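Local coordinates for CRISPR-associated protein CasA/Cse1 (Thermus thermophilus, PDB 4AN8), which is a subunit of the Cascade ribonucleoprotein complex of type I-E CRISPR immunity, where it probably takes part in selecting foreign DNA, at residues Arg188-Leu193 against Leu343-Gln348; Leu295-Glu300 against Asp357-Val362; Glu300-Arg305 against Ala436-Phe441. One frame throughout, in Å; residues are numbered along the deposited sequence.

Interaction 1. Residues Arg188-Leu193 against Leu343-Gln348; sequences RPALFL and LRVLGQ
Leu193 and Leu346, the two residues with most area buried here, meet through their branches, Leu193 CD2 lying 4.2 Å from Leu346 CD1. The side chains meet diagonally; Leu193 CG is anti to its backbone N (chi1 -179°) and Leu346 CG is anti to its carbonyl carbon. Leu191 shares their face of the sheet but works differently: its CB rests 3.3 Å from Leu346 O, beside the bond that its own N makes to that oxygen at 2.7 Å.

The backbones are antiparallel, with short-segment axes at 151°. Leu191 with Leu346 and Leu193 with Arg344 form hydrogen-bonded pairs, each with two reciprocal N-H to O bonds; between them Phe192 and Val345 make a non-hydrogen-bonded pair facing the other way. On that side Leu343 CD1 lies at the edge of the Phe192 ring, 3.9 Å from CD2. Direct bonding ends at Leu191. Beyond it a water lies 2.8 Å from both Pro189 O and Gln348 N, accepting from the latter, and two more waters lie between Arg188 O and Gln348 O.

Helix 50-67 packs on the leucine face through Ala54 and His57, while Arg344 sends its guanidinium off to Glu53. The chemistry therefore divides in two: four direct bonds satisfy the backbone N and O of Leu191, Leu193, Arg344 and Leu346 in a largely buried setting, and water takes over the bridging where the strands part.

Interaction 2. Residues Leu295-Glu300 against Asp357-Val362; sequences LRLSEE and DIRREV
Arg359 reaches from its strand to the loop carbonyl of Ser298, with NH1 2.5 Å from Ser298 O at an N-H...O angle of 154°. That length is unusually short and its exact value is doubtful, but the oxygen lies at the guanidinium edge, near its plane, which suits a bond to NH1.

Two features of the Arg359 chain are notable. Its chi1 of -92° departs from the staggered values, and the chain bends at chi3 (57°), which swings NE out of the line of CB, CG and CD. The guanidinium then grips Glu361, two residues along the same strand, side-on: NE at 3.0 Å and NH2 at 2.9 Å both donate to the single oxygen OE2. This salt bridge lies in the guanidinium plane and would limit rotation of the group. The other carboxylate oxygen, OE1, bonds to the hydroxyl of Tyr363.

Leu297 comes in over a face instead of an edge. Its CB stands 4.3 Å above the guanidinium plane, over the centre. Of the two branches, CD1 lies 4.0 Å from Arg359 CB, while CD2 lies 3.9 Å from Arg359 NH2. A water adds a second link, accepting from both Ser298 N and Arg359 NH2.

Arg359 and Glu361 thus present one face of strand 354-364, an outermost strand of the three-stranded antiparallel sheet, to the loop that follows strand 292-294. From the alternate positions, Ile358 and Arg360 pack on helix 50-67, so loop and helix lie on opposite faces of the strand. Strand 342-351 flanks it within the sheet, pairing Gly347 with Arg359.

Interaction 3. Residues Glu300-Arg305 against Ala436-Phe441; sequences ERSFWR and ALDGAF
Asp438 takes two hydrogen bonds from the loop on one carboxylate oxygen. Ser302 OG donates to Asp438 OD1 at 2.5 Å, a very short separation whose exact value is doubtful, and Trp304 NE1 donates to the same OD1 at 2.6 Å with an N-H...O angle of 156°. The oxygen lies close to the indole plane and is approached nearly in line with its C-O bond, while the carboxylate itself stands almost perpendicular to the ring. Two donors on one oxygen may help hold the carboxylate and the indole, and would be consistent with a charged Asp438.

The aromatic contact is an offset stack. The five-membered ring of Trp304 and the ring of Phe441 have centroids 4.4 Å apart and planes inclined by 10°, and the two side chains run past each other in opposite directions. Each CB consequently sits over the other's ring as a CH-pi contact: Trp304 CB is 3.8 Å from the Phe441 centroid, and Phe441 CB is 4.0 Å from that of the five-membered ring. On the opposite indole face Ser302 CB lies 3.4 Å above the plane, toward the rim.

Apolar packing completes the set. Leu437 crosses the indole at about a right angle, its CB 3.8 Å from Trp304 CZ2. Around these side chains, helix 372-403 supplies Leu378 and Leu382, and Phe445 stacks on Phe441.

The arrangement is a tryptophan from a 3-10 segment docked on helix 429-446, consistent with the interface between the larger N-terminal part of Cse1 and its C-terminal helical bundle.

In the fold
From the N terminus the chain supplies 188-193, then the loop pieces 295-300 and 300-305, which share Glu300, and afterwards their partners 343-348, 357-362 and 436-441 in the same order. The three closures therefore cross one another and none nests. Interaction 1 closes a loop over 149 residues to pair strands 191-195 and 342-351; interaction 2 spans 56 residues and lays the loop on the adjoining strand 354-364; interaction 3, over 130 residues, carries that loop to helix 429-446. Phe303 joins all three, touching Ala190, Phe192 and Val345 as well as Leu297 and Glu361. Together they tie the central sheet to the C-terminal helices.

Interaction 1. Residues Arg188-Leu193 against Leu343-Gln348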
loop_
_atom_site.group_PDB
_atom_site.type_symbol
_atom_site.label_atom_id
_atom_site.label_comp_id
_atom_site.label_asym_id
_atom_site.label_seq_id
_atom_site.Cartn_x
_atom_site.Cartn_y
_atom_site.Cartn_z
ATOM N N ARG A 188 8.215 0.691 -3.510
ATOM C CA ARG A 188 8.735 0.240 -2.211
ATOM C C ARG A 188 7.809 0.443 -1.004
ATOM O O ARG A 188 7.768 -0.399 -0.115
ATOM C CB ARG A 188 10.085 0.916 -1.886
ATOM C CG ARG A 188 11.109 0.912 -3.006
ATOM C CD ARG A 188 11.419 -0.517 -3.431
ATOM N NE ARG A 188 12.195 -0.562 -4.670
ATOM C CZ ARG A 188 12.729 -1.668 -5.183
ATOM N NH1 ARG A 188 12.587 -2.852 -4.585
ATOM N NH2 ARG A 188 13.404 -1.591 -6.305
ATOM N N PRO A 189 7.114 1.596 -0.932
ATOM C CA PRO A 189 6.515 1.884 0.367
ATOM C C PRO A 189 5.187 1.208 0.525
ATOM O O PRO A 189 4.530 0.872 -0.466
ATOM C CB PRO A 189 6.314 3.407 0.340
ATOM C CG PRO A 189 6.198 3.729 -1.115
ATOM C CD PRO A 189 7.065 2.751 -1.842
ATOM N N ALA A 190 4.799 1.029 1.774
ATOM C CA ALA A 190 3.477 0.547 2.111
ATOM C C ALA A 190 2.499 1.704 1.959
ATOM O O ALA A 190 2.786 2.806 2.394
ATOM C CB ALA A 190 3.485 0.050 3.541
ATOM N N LEU A 191 1.352 1.465 1.341
ATOM C CA LEU A 191 0.381 2.545 1.141
ATOM C C LEU A 191 -0.758 2.503 2.168
ATOM O O LEU A 191 -1.386 1.452 2.357
ATOM C CB LEU A 191 -0.187 2.485 -0.274
ATOM C CG LEU A 191 0.906 2.579 -1.354
ATOM C CD1 LEU A 191 0.271 2.537 -2.756
ATOM C CD2 LEU A 191 1.763 3.846 -1.176
ATOM N N PHE A 192 -1.013 3.638 2.819
ATOM C CA PHE A 192 -2.117 3.745 3.774
ATOM C C PHE A 192 -3.398 4.221 3.105
ATOM O O PHE A 192 -3.472 5.349 2.582
ATOM C CB PHE A 192 -1.760 4.653 4.951
ATOM C CG PHE A 192 -0.693 4.087 5.830
ATOM C CD1 PHE A 192 0.627 4.060 5.407
ATOM C CD2 PHE A 192 -1.005 3.558 7.074
ATOM C CE1 PHE A 192 1.620 3.538 6.215
ATOM C CE2 PHE A 192 -0.008 3.017 7.893
ATOM C CZ PHE A 192 1.304 3.011 7.466
ATOM N N LEU A 193 -4.406 3.359 3.133
ATOM C CA LEU A 193 -5.682 3.682 2.511
ATOM C C LEU A 193 -6.849 3.524 3.469
ATOM O O LEU A 193 -7.458 2.463 3.539
ATOM C CB LEU A 193 -5.909 2.803 1.273
ATOM C CG LEU A 193 -7.217 3.092 0.547
ATOM C CD1 LEU A 193 -6.991 4.168 -0.526
ATOM C CD2 LEU A 193 -7.811 1.814 -0.048
ATOM N N LEU A 343 -8.686 0.778 8.188
ATOM C CA LEU A 343 -7.439 1.129 7.507
ATOM C C LEU A 343 -6.938 -0.040 6.683
ATOM O O LEU A 343 -6.669 -1.127 7.228
ATOM C CB LEU A 343 -6.375 1.518 8.521
ATOM C CG LEU A 343 -4.956 1.874 8.072
ATOM C CD1 LEU A 343 -4.921 3.158 7.209
ATOM C CD2 LEU A 343 -4.039 2.011 9.301
ATOM N N ARG A 344 -6.818 0.161 5.372
ATOM C CA ARG A 344 -6.169 -0.845 4.541
ATOM C C ARG A 344 -4.720 -0.475 4.261
ATOM O O ARG A 344 -4.413 0.686 3.982
ATOM C CB ARG A 344 -6.925 -1.037 3.244
ATOM C CG ARG A 344 -8.330 -1.467 3.471
ATOM C CD ARG A 344 -8.917 -1.957 2.200
ATOM N NE ARG A 344 -10.085 -2.784 2.465
ATOM C CZ ARG A 344 -10.507 -3.731 1.640
ATOM N NH1 ARG A 344 -9.845 -3.960 0.508
ATOM N NH2 ARG A 344 -11.582 -4.446 1.947
ATOM N N VAL A 345 -3.823 -1.443 4.367
ATOM C CA VAL A 345 -2.450 -1.226 3.941
ATOM C C VAL A 345 -2.205 -2.065 2.694
ATOM O O VAL A 345 -2.479 -3.264 2.684
ATOM C CB VAL A 345 -1.431 -1.581 5.023
ATOM C CG1 VAL A 345 -0.008 -1.291 4.505
ATOM C CG2 VAL A 345 -1.718 -0.778 6.313
ATOM N N LEU A 346 -1.730 -1.414 1.638
ATOM C CA LEU A 346 -1.480 -2.055 0.345
ATOM C C LEU A 346 -0.045 -1.805 -0.111
ATOM O O LEU A 346 0.471 -0.700 0.037
ATOM C CB LEU A 346 -2.437 -1.495 -0.715
ATOM C CG LEU A 346 -3.909 -1.401 -0.344
ATOM C CD1 LEU A 346 -4.704 -0.626 -1.408
ATOM C CD2 LEU A 346 -4.495 -2.786 -0.095
ATOM N N GLY A 347 0.596 -2.815 -0.680
ATOM C CA GLY A 347 1.952 -2.657 -1.183
ATOM C C GLY A 347 2.638 -3.969 -1.571
ATOM O O GLY A 347 2.033 -5.034 -1.506
ATOM N N GLN A 348 3.904 -3.878 -1.980
ATOM C CA GLN A 348 4.677 -5.041 -2.390
ATOM C C GLN A 348 5.724 -5.300 -1.345
ATOM O O GLN A 348 6.249 -4.361 -0.765
ATOM C CB GLN A 348 5.462 -4.776 -3.691
ATOM C CG GLN A 348 4.754 -4.033 -4.706
ATOM C CD GLN A 348 5.484 -4.004 -6.029
ATOM O OE1 GLN A 348 5.144 -4.751 -6.938
ATOM N NE2 GLN A 348 6.450 -3.095 -6.167
HETATM O O HOH W 1 8.892 -2.889 -1.217
HETATM O O HOH W 2 5.747 -2.159 0.763
HETATM O O HOH W 3 4.764 -1.237 -2.331
#

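Interaction 2. Residues Leu295-Glu300 against Asp357-Val362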
loop_
_atom_site.group_PDB
_atom_site.type_symbol
_atom_site.label_atom_id
_atom_site.label_comp_id
_atom_site.label_asym_id
_atom_site.label_seq_id
_atom_site.Cartn_x
_atom_site.Cartn_y
_atom_site.Cartn_z
ATOM N N LEU A 295 7.912 3.557 5.507
ATOM C CA LEU A 295 7.382 2.299 6.014
ATOM C C LEU A 295 7.163 1.374 4.834
ATOM O O LEU A 295 6.741 1.790 3.753
ATOM C CB LEU A 295 6.098 2.471 6.823
ATOM C CG LEU A 295 6.347 2.553 8.328
ATOM C CD1 LEU A 295 7.162 3.830 8.634
ATOM C CD2 LEU A 295 5.049 2.528 9.096
ATOM N N ARG A 296 7.466 0.107 5.056
ATOM C CA ARG A 296 7.647 -0.823 3.970
ATOM C C ARG A 296 7.114 -2.165 4.461
ATOM O O ARG A 296 7.311 -2.521 5.609
ATOM C CB ARG A 296 9.149 -0.894 3.710
ATOM C CG ARG A 296 9.570 -1.403 2.385
ATOM C CD ARG A 296 10.964 -0.901 2.101
ATOM N NE ARG A 296 11.577 -1.608 0.983
ATOM C CZ ARG A 296 12.561 -1.106 0.240
ATOM N NH1 ARG A 296 13.033 0.123 0.487
ATOM N NH2 ARG A 296 13.062 -1.823 -0.758
ATOM N N LEU A 297 6.407 -2.895 3.621
ATOM C CA LEU A 297 5.963 -4.216 4.030
ATOM C C LEU A 297 7.162 -5.162 4.022
ATOM O O LEU A 297 8.029 -5.089 3.150
ATOM C CB LEU A 297 4.847 -4.721 3.122
ATOM C CG LEU A 297 3.525 -3.955 3.166
ATOM C CD1 LEU A 297 2.665 -4.297 1.947
ATOM C CD2 LEU A 297 2.748 -4.192 4.468
ATOM N N SER A 298 7.230 -6.045 5.005
ATOM C CA SER A 298 8.383 -6.928 5.116
ATOM C C SER A 298 7.976 -8.395 5.064
ATOM O O SER A 298 6.901 -8.779 5.540
ATOM C CB SER A 298 9.174 -6.649 6.385
ATOM O OG SER A 298 10.156 -7.651 6.558
ATOM N N GLU A 299 8.861 -9.204 4.491
ATOM C CA GLU A 299 8.608 -10.621 4.265
ATOM C C GLU A 299 8.123 -11.362 5.504
ATOM O O GLU A 299 7.144 -12.107 5.443
ATOM C CB GLU A 299 9.854 -11.307 3.702
ATOM C CG GLU A 299 9.713 -12.809 3.604
ATOM C CD GLU A 299 10.286 -13.370 2.321
ATOM O OE1 GLU A 299 11.521 -13.298 2.130
ATOM O OE2 GLU A 299 9.497 -13.888 1.503
ATOM N N GLU A 300 8.793 -11.174 6.630
ATOM C CA GLU A 300 8.387 -11.933 7.803
ATOM C C GLU A 300 7.968 -11.082 9.012
ATOM O O GLU A 300 7.234 -11.556 9.881
ATOM C CB GLU A 300 9.439 -12.994 8.142
ATOM C CG GLU A 300 9.562 -14.051 7.038
ATOM C CD GLU A 300 10.647 -15.085 7.289
ATOM O OE1 GLU A 300 11.315 -15.017 8.343
ATOM O OE2 GLU A 300 10.830 -15.969 6.424
ATOM N N ASP A 357 6.354 -10.550 -2.926
ATOM C CA ASP A 357 4.997 -10.758 -2.442
ATOM C C ASP A 357 4.192 -9.472 -2.566
ATOM O O ASP A 357 4.746 -8.371 -2.662
ATOM C CB ASP A 357 5.023 -11.230 -0.981
ATOM C CG ASP A 357 3.713 -11.892 -0.540
ATOM O OD1 ASP A 357 2.972 -12.433 -1.393
ATOM O OD2 ASP A 357 3.428 -11.881 0.684
ATOM N N ILE A 358 2.878 -9.632 -2.545
ATOM C CA ILE A 358 1.956 -8.525 -2.654
ATOM C C ILE A 358 0.925 -8.709 -1.550
ATOM O O ILE A 358 0.393 -9.791 -1.369
ATOM C CB ILE A 358 1.379 -8.513 -4.071
ATOM C CG1 ILE A 358 2.395 -7.866 -5.001
ATOM C CG2 ILE A 358 0.108 -7.786 -4.153
ATOM C CD1 ILE A 358 2.260 -8.312 -6.403
ATOM N N ARG A 359 0.684 -7.665 -0.768
ATOM C CA ARG A 359 -0.104 -7.824 0.447
ATOM C C ARG A 359 -1.157 -6.749 0.645
ATOM O O ARG A 359 -0.929 -5.576 0.323
ATOM C CB ARG A 359 0.817 -7.881 1.673
ATOM C CG ARG A 359 1.213 -9.293 2.045
ATOM C CD ARG A 359 2.467 -9.368 2.897
ATOM N NE ARG A 359 2.384 -8.599 4.139
ATOM C CZ ARG A 359 3.428 -8.391 4.940
ATOM N NH1 ARG A 359 4.607 -8.917 4.616
ATOM N NH2 ARG A 359 3.301 -7.674 6.054
ATOM N N ARG A 360 -2.296 -7.185 1.189
ATOM C CA ARG A 360 -3.376 -6.333 1.644
ATOM C C ARG A 360 -3.567 -6.555 3.146
ATOM O O ARG A 360 -3.891 -7.654 3.586
ATOM C CB ARG A 360 -4.670 -6.656 0.883
ATOM C CG ARG A 360 -5.952 -6.054 1.479
ATOM C CD ARG A 360 -7.048 -5.791 0.409
ATOM N NE ARG A 360 -7.060 -6.832 -0.612
ATOM C CZ ARG A 360 -7.114 -6.631 -1.925
ATOM N NH1 ARG A 360 -7.180 -5.424 -2.440
ATOM N NH2 ARG A 360 -7.100 -7.670 -2.735
ATOM N N GLU A 361 -3.356 -5.519 3.946
ATOM C CA GLU A 361 -3.649 -5.651 5.369
ATOM C C GLU A 361 -4.783 -4.738 5.829
ATOM O O GLU A 361 -4.929 -3.631 5.346
ATOM C CB GLU A 361 -2.392 -5.469 6.208
ATOM C CG GLU A 361 -1.789 -6.795 6.551
ATOM C CD GLU A 361 -0.304 -6.737 6.715
ATOM O OE1 GLU A 361 0.183 -5.812 7.414
ATOM O OE2 GLU A 361 0.371 -7.625 6.140
ATOM N N VAL A 362 -5.602 -5.232 6.746
ATOM C CA VAL A 362 -6.741 -4.479 7.212
ATOM C C VAL A 362 -6.625 -4.274 8.728
ATOM O O VAL A 362 -6.336 -5.215 9.478
ATOM C CB VAL A 362 -8.059 -5.193 6.852
ATOM C CG1 VAL A 362 -9.253 -4.319 7.199
ATOM C CG2 VAL A 362 -8.080 -5.537 5.377
HETATM O O HOH W 4 5.615 -5.743 7.235
#

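Interaction 3. Residues Glu300-Arg305 against Ala436-Phe441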
loop_
_atom_site.group_PDB
_atom_site.type_symbol
_atom_site.label_atom_id
_atom_site.label_comp_id
_atom_site.label_asym_id
_atom_site.label_seq_id
_atom_site.Cartn_x
_atom_site.Cartn_y
_atom_site.Cartn_z
ATOM N N GLU A 300 8.793 -11.174 6.630
ATOM C CA GLU A 300 8.387 -11.933 7.803
ATOM C C GLU A 300 7.968 -11.082 9.012
ATOM O O GLU A 300 7.234 -11.556 9.881
ATOM C CB GLU A 300 9.439 -12.994 8.142
ATOM C CG GLU A 300 9.562 -14.051 7.038
ATOM C CD GLU A 300 10.647 -15.085 7.289
ATOM O OE1 GLU A 300 11.315 -15.017 8.343
ATOM O OE2 GLU A 300 10.830 -15.969 6.424
ATOM N N ARG A 301 8.396 -9.819 9.036
ATOM C CA ARG A 301 8.051 -8.892 10.111
ATOM C C ARG A 301 6.650 -8.266 9.987
ATOM O O ARG A 301 6.345 -7.576 9.027
ATOM C CB ARG A 301 9.120 -7.803 10.192
ATOM C CG ARG A 301 8.838 -6.669 11.148
ATOM C CD ARG A 301 9.838 -5.546 10.913
ATOM N NE ARG A 301 9.564 -4.378 11.739
ATOM C CZ ARG A 301 9.985 -4.233 12.989
ATOM N NH1 ARG A 301 10.707 -5.189 13.553
ATOM N NH2 ARG A 301 9.688 -3.132 13.673
ATOM N N SER A 302 5.812 -8.501 10.987
ATOM C CA SER A 302 4.465 -7.933 11.045
ATOM C C SER A 302 4.481 -6.428 10.854
ATOM O O SER A 302 5.243 -5.723 11.501
ATOM C CB SER A 302 3.801 -8.262 12.392
ATOM O OG SER A 302 3.485 -9.641 12.492
ATOM N N PHE A 303 3.612 -5.931 9.984
ATOM C CA PHE A 303 3.623 -4.518 9.648
ATOM C C PHE A 303 3.267 -3.565 10.809
ATOM O O PHE A 303 3.850 -2.489 10.945
ATOM C CB PHE A 303 2.715 -4.244 8.451
ATOM C CG PHE A 303 2.833 -2.854 7.944
ATOM C CD1 PHE A 303 4.031 -2.408 7.416
ATOM C CD2 PHE A 303 1.772 -1.965 8.053
ATOM C CE1 PHE A 303 4.151 -1.070 6.951
ATOM C CE2 PHE A 303 1.882 -0.650 7.607
ATOM C CZ PHE A 303 3.067 -0.199 7.059
ATOM N N TRP A 304 2.309 -3.954 11.637
ATOM C CA TRP A 304 1.857 -3.098 12.729
ATOM C C TRP A 304 2.996 -2.800 13.703
ATOM O O TRP A 304 2.906 -1.875 14.519
ATOM C CB TRP A 304 0.637 -3.696 13.458
ATOM C CG TRP A 304 0.821 -5.127 13.898
ATOM C CD1 TRP A 304 0.476 -6.243 13.202
ATOM C CD2 TRP A 304 1.421 -5.585 15.118
ATOM N NE1 TRP A 304 0.808 -7.375 13.910
ATOM C CE2 TRP A 304 1.382 -6.997 15.099
ATOM C CE3 TRP A 304 1.961 -4.942 16.231
ATOM C CZ2 TRP A 304 1.892 -7.784 16.152
ATOM C CZ3 TRP A 304 2.454 -5.728 17.291
ATOM C CH2 TRP A 304 2.422 -7.130 17.230
ATOM N N ARG A 305 4.066 -3.579 13.609
ATOM C CA ARG A 305 5.229 -3.366 14.460
ATOM C C ARG A 305 5.898 -2.025 14.215
ATOM O O ARG A 305 6.651 -1.547 15.049
ATOM C CB ARG A 305 6.248 -4.471 14.254
ATOM C CG ARG A 305 5.865 -5.741 14.940
ATOM C CD ARG A 305 7.108 -6.328 15.523
ATOM N NE ARG A 305 7.459 -7.547 14.855
ATOM C CZ ARG A 305 8.625 -8.160 14.981
ATOM N NH1 ARG A 305 9.592 -7.657 15.742
ATOM N NH2 ARG A 305 8.812 -9.281 14.314
ATOM N N ALA A 436 0.447 -15.186 16.869
ATOM C CA ALA A 436 -0.629 -15.007 17.836
ATOM C C ALA A 436 -0.948 -13.541 18.023
ATOM O O ALA A 436 -2.114 -13.169 18.156
ATOM C CB ALA A 436 -0.268 -15.631 19.166
ATOM N N LEU A 437 0.088 -12.702 18.055
ATOM C CA LEU A 437 -0.099 -11.252 18.243
ATOM C C LEU A 437 -0.727 -10.569 17.012
ATOM O O LEU A 437 -1.466 -9.592 17.153
ATOM C CB LEU A 437 1.230 -10.594 18.596
ATOM C CG LEU A 437 1.814 -11.011 19.953
ATOM C CD1 LEU A 437 3.026 -10.151 20.250
ATOM C CD2 LEU A 437 0.778 -10.847 21.050
ATOM N N ASP A 438 -0.446 -11.084 15.817
ATOM C CA ASP A 438 -1.147 -10.618 14.614
ATOM C C ASP A 438 -2.669 -10.714 14.779
ATOM O O ASP A 438 -3.388 -9.806 14.379
ATOM C CB ASP A 438 -0.711 -11.396 13.372
ATOM C CG ASP A 438 0.672 -11.019 12.906
ATOM O OD1 ASP A 438 1.099 -9.853 13.114
ATOM O OD2 ASP A 438 1.353 -11.896 12.328
ATOM N N GLY A 439 -3.151 -11.808 15.380
ATOM C CA GLY A 439 -4.557 -11.949 15.704
ATOM C C GLY A 439 -5.011 -11.076 16.864
ATOM O O GLY A 439 -6.157 -10.627 16.911
ATOM N N ALA A 440 -4.122 -10.827 17.821
ATOM C CA ALA A 440 -4.513 -10.041 18.982
ATOM C C ALA A 440 -4.431 -8.540 18.718
ATOM O O ALA A 440 -5.152 -7.755 19.345
ATOM C CB ALA A 440 -3.657 -10.406 20.194
ATOM N N PHE A 441 -3.549 -8.132 17.811
ATOM C CA PHE A 441 -3.331 -6.697 17.624
ATOM C C PHE A 441 -4.569 -5.850 17.303
ATOM O O PHE A 441 -4.740 -4.787 17.899
ATOM C CB PHE A 441 -2.209 -6.376 16.631
ATOM C CG PHE A 441 -1.899 -4.904 16.567
ATOM C CD1 PHE A 441 -1.237 -4.285 17.608
ATOM C CD2 PHE A 441 -2.331 -4.133 15.494
ATOM C CE1 PHE A 441 -0.975 -2.924 17.572
ATOM C CE2 PHE A 441 -2.068 -2.773 15.449
ATOM C CZ PHE A 441 -1.383 -2.172 16.487
#